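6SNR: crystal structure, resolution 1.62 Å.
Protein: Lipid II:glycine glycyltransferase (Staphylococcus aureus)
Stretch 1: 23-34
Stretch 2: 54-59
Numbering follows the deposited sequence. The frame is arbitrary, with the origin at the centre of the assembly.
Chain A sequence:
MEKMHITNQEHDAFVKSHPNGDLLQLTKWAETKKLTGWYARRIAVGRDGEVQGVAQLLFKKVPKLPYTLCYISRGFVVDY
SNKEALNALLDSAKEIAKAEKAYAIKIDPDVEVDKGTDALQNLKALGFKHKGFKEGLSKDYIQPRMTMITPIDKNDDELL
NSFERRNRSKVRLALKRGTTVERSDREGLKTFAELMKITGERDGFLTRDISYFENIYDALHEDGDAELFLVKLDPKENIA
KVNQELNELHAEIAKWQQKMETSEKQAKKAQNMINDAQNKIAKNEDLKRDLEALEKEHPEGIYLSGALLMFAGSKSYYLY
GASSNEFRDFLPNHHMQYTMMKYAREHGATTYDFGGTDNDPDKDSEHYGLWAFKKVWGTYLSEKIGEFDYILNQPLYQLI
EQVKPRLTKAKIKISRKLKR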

# COMPACT_ATOMS: atom_id res chain seq x y z
N LEU A 23 7.77 7.95 1.05
CA LEU A 23 8.18 7.01 2.09
C LEU A 23 9.72 6.71 2.07
O LEU A 23 10.36 6.61 3.13
N LEU A 24 10.30 6.52 0.88
CA LEU A 24 11.67 6.06 0.79
C LEU A 24 12.71 7.15 1.13
O LEU A 24 13.89 6.84 1.18
N GLN A 25 12.24 8.39 1.41
CA GLN A 25 13.07 9.48 1.89
C GLN A 25 12.94 9.76 3.39
O GLN A 25 13.57 10.71 3.89
N LEU A 26 12.12 8.99 4.08
CA LEU A 26 11.96 9.17 5.55
C LEU A 26 13.11 8.57 6.32
O LEU A 26 13.63 7.50 5.98
N THR A 27 13.45 9.21 7.45
CA THR A 27 14.52 8.71 8.25
C THR A 27 14.31 7.29 8.80
O THR A 27 15.25 6.53 8.89
N LYS A 28 13.07 6.93 9.17
CA LYS A 28 12.82 5.60 9.68
C LYS A 28 12.86 4.54 8.56
O LYS A 28 13.11 3.38 8.84
N TRP A 29 12.64 4.97 7.31
CA TRP A 29 12.86 4.02 6.18
C TRP A 29 14.36 3.69 6.08
O TRP A 29 14.77 2.51 5.91
N ALA A 30 15.22 4.70 6.21
CA ALA A 30 16.67 4.42 6.27
C ALA A 30 17.03 3.47 7.38
O ALA A 30 17.87 2.58 7.19
N GLU A 31 16.34 3.55 8.52
CA GLU A 31 16.61 2.60 9.58
C GLU A 31 16.40 1.16 9.12
O GLU A 31 17.17 0.28 9.49
N THR A 32 15.38 0.92 8.28
CA THR A 32 15.07 -0.44 7.81
C THR A 32 16.13 -1.00 6.88
O THR A 32 16.28 -2.20 6.72
N LYS A 33 16.88 -0.11 6.25
CA LYS A 33 17.86 -0.56 5.28
C LYS A 33 19.23 -0.88 5.89
O LYS A 33 20.11 -1.40 5.20
N LYS A 34 19.39 -0.61 7.18
CA LYS A 34 20.64 -0.97 7.86
C LYS A 34 20.86 -2.48 7.74
O LYS A 34 21.98 -2.92 7.57
N VAL A 54 15.50 18.77 0.45
CA VAL A 54 16.26 17.84 1.24
C VAL A 54 16.51 16.58 0.47
O VAL A 54 15.90 16.36 -0.60
N ALA A 55 17.40 15.77 0.99
CA ALA A 55 17.62 14.44 0.43
C ALA A 55 18.28 13.55 1.47
O ALA A 55 19.11 13.99 2.27
N GLN A 56 17.86 12.30 1.48
CA GLN A 56 18.45 11.27 2.24
C GLN A 56 19.21 10.32 1.30
O GLN A 56 18.65 9.77 0.36
N LEU A 57 20.50 10.22 1.51
CA LEU A 57 21.43 9.42 0.69
C LEU A 57 21.70 8.13 1.37
O LEU A 57 22.06 8.09 2.57
N LEU A 58 21.55 7.01 0.66
CA LEU A 58 21.89 5.73 1.18
C LEU A 58 23.12 5.25 0.45
O LEU A 58 23.18 5.25 -0.78
N PHE A 59 24.08 4.78 1.22
CA PHE A 59 25.31 4.18 0.67
C PHE A 59 25.46 2.71 0.96
O PHE A 59 25.16 2.24 2.08

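The helix that begins at Thr27 runs alongside strand 54-59 in nearly the same N-to-C direction, with 3° between the axes and a closest approach of 9.8 Å. At that spacing side chains must fill the gap, and three of them, Gln56, Gln25 and Leu58, account for most of the 364 Å² buried when both sides are summed.

Gln56 contributes the most, with 121 Å² covered. Its CA-to-CB bond points toward the helical stretch, and chi1 of -179° (t) followed by chi2 of 167° (t) extends the chain almost fully, so that its terminal amide reaches the start of the helix. There the modelled Gln56 OE1 lies 2.9 Å from Leu26 O, at the N-cap position. Two carbonyl-type oxygens so close would repel each other, which suggests that this amide is turned over in the model; the assignment of its oxygen and nitrogen is therefore not used as evidence. What does not depend on that choice is the location of the amide, wedged beside the first turn of the helix near Thr27 and Ala30.

Gln25 approaches from the 3-10 segment that precedes the helix, and 73 Å² of it is covered. Its CA is 5.7 Å from the CA of Gln56, and its CA-to-CB bond is directed sideways. With chi1 at -70° (m) and chi2 at -73° (m), the side chain nevertheless bends so that its end comes nearer the strand, placing the amide along the backbone of Ala55 and Gln56. This amide, too, is probably turned over, so the positions of its two terminal atoms support proximity to the strand backbone but no particular pairing.

Farther along, the contact becomes apolar. Leu58 points toward the helix in an m,t rotamer (chi1 -67°, chi2 173°) and has 60 Å² covered. Its CD2 is 4.0 Å from Ala30 CB, a van der Waals contact between side chains. Ala30 also points toward the strand, and its short side chain accompanies a CA separation of 7.4 Å from Leu58. Beyond it, Lys33 CG comes within 4.2 Å of Leu58 CD1. The Lys33 CA-to-CB bond points toward the strand, but the end of the chain leads away, so it is the aliphatic part that makes this contact.

The alternation of the strand explains the selection: Gln56 and Leu58 point toward the helix, whereas Leu57 points away and has no surface covered by it.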

# COMPACT_ATOMS: atom_id res chain seq x y z
CB LEU A 23 7.41 5.70 1.91
CG LEU A 23 7.71 4.54 2.81
CD1 LEU A 23 7.32 4.90 4.24
CD2 LEU A 23 7.04 3.24 2.32
CB LEU A 24 11.93 5.45 -0.61
CG LEU A 24 11.06 4.29 -1.07
CD1 LEU A 24 11.70 3.50 -2.24
CD2 LEU A 24 10.43 3.40 -0.03
CB GLN A 25 12.88 10.73 1.08
CG GLN A 25 13.45 10.63 -0.34
CD GLN A 25 14.98 10.69 -0.29
OE1 GLN A 25 15.73 9.67 -0.48
NE2 GLN A 25 15.42 11.82 0.04
CB LEU A 26 10.63 8.56 6.05
CG LEU A 26 9.35 9.15 5.45
CD1 LEU A 26 8.14 8.43 6.05
CD2 LEU A 26 9.28 10.64 5.73
CB THR A 27 14.93 9.68 9.39
OG1 THR A 27 13.89 9.74 10.39
CG2 THR A 27 15.24 11.06 8.90
CB LYS A 28 11.47 5.54 10.42
CG LYS A 28 11.40 6.40 11.64
CD LYS A 28 12.37 5.98 12.70
CE LYS A 28 11.93 6.56 14.05
NZ LYS A 28 10.54 6.12 14.45
CB TRP A 29 12.37 4.60 4.88
CG TRP A 29 12.58 3.65 3.76
CD1 TRP A 29 13.60 3.67 2.86
CD2 TRP A 29 11.80 2.48 3.46
NE1 TRP A 29 13.51 2.60 2.03
CE2 TRP A 29 12.41 1.86 2.36
CE3 TRP A 29 10.65 1.90 4.02
CZ2 TRP A 29 11.89 0.72 1.78
CZ3 TRP A 29 10.16 0.76 3.47
CH2 TRP A 29 10.78 0.17 2.35
CB ALA A 30 17.47 5.71 6.38
CB GLU A 31 15.75 2.86 10.83
CG GLU A 31 16.10 4.14 11.53
CD GLU A 31 17.36 4.06 12.36
OE1 GLU A 31 17.84 2.94 12.66
OE2 GLU A 31 17.88 5.14 12.70
CB THR A 32 13.71 -0.56 7.10
OG1 THR A 32 13.82 -0.05 5.75
CG2 THR A 32 12.63 0.13 7.82
CB LYS A 33 18.00 0.48 4.17
CG LYS A 33 16.71 0.67 3.37
CD LYS A 33 16.36 -0.56 2.53
CE LYS A 33 15.10 -0.34 1.71
NZ LYS A 33 14.86 -1.49 0.78
CB LYS A 34 20.65 -0.52 9.33
CG LYS A 34 20.74 0.98 9.54
CD LYS A 34 20.62 1.31 11.02
CE LYS A 34 20.88 2.77 11.31
NZ LYS A 34 20.81 3.04 12.79
CB VAL A 54 15.52 17.45 2.55
CG1 VAL A 54 15.18 18.71 3.33
CG2 VAL A 54 14.24 16.67 2.23
CB ALA A 55 18.44 14.53 -0.86
CB GLN A 56 17.36 10.48 2.96
CG GLN A 56 17.89 9.39 3.79
CD GLN A 56 16.84 8.86 4.70
OE1 GLN A 56 15.94 8.11 4.28
NE2 GLN A 56 16.92 9.27 5.94
CB LEU A 57 22.78 10.20 0.53
CG LEU A 57 22.85 11.45 -0.34
CD1 LEU A 57 21.83 12.52 -0.10
CD2 LEU A 57 24.27 12.02 -0.22
CB LEU A 58 20.76 4.70 0.98
CG LEU A 58 19.50 5.03 1.79
CD1 LEU A 58 18.34 4.08 1.44
CD2 LEU A 58 19.81 4.94 3.26
CB PHE A 59 26.55 4.92 1.30
CG PHE A 59 26.69 6.32 0.86
CD1 PHE A 59 27.43 6.67 -0.23
CD2 PHE A 59 26.12 7.36 1.58
CE1 PHE A 59 27.55 7.98 -0.63
CE2 PHE A 59 26.22 8.65 1.18
CZ PHE A 59 26.95 9.01 0.06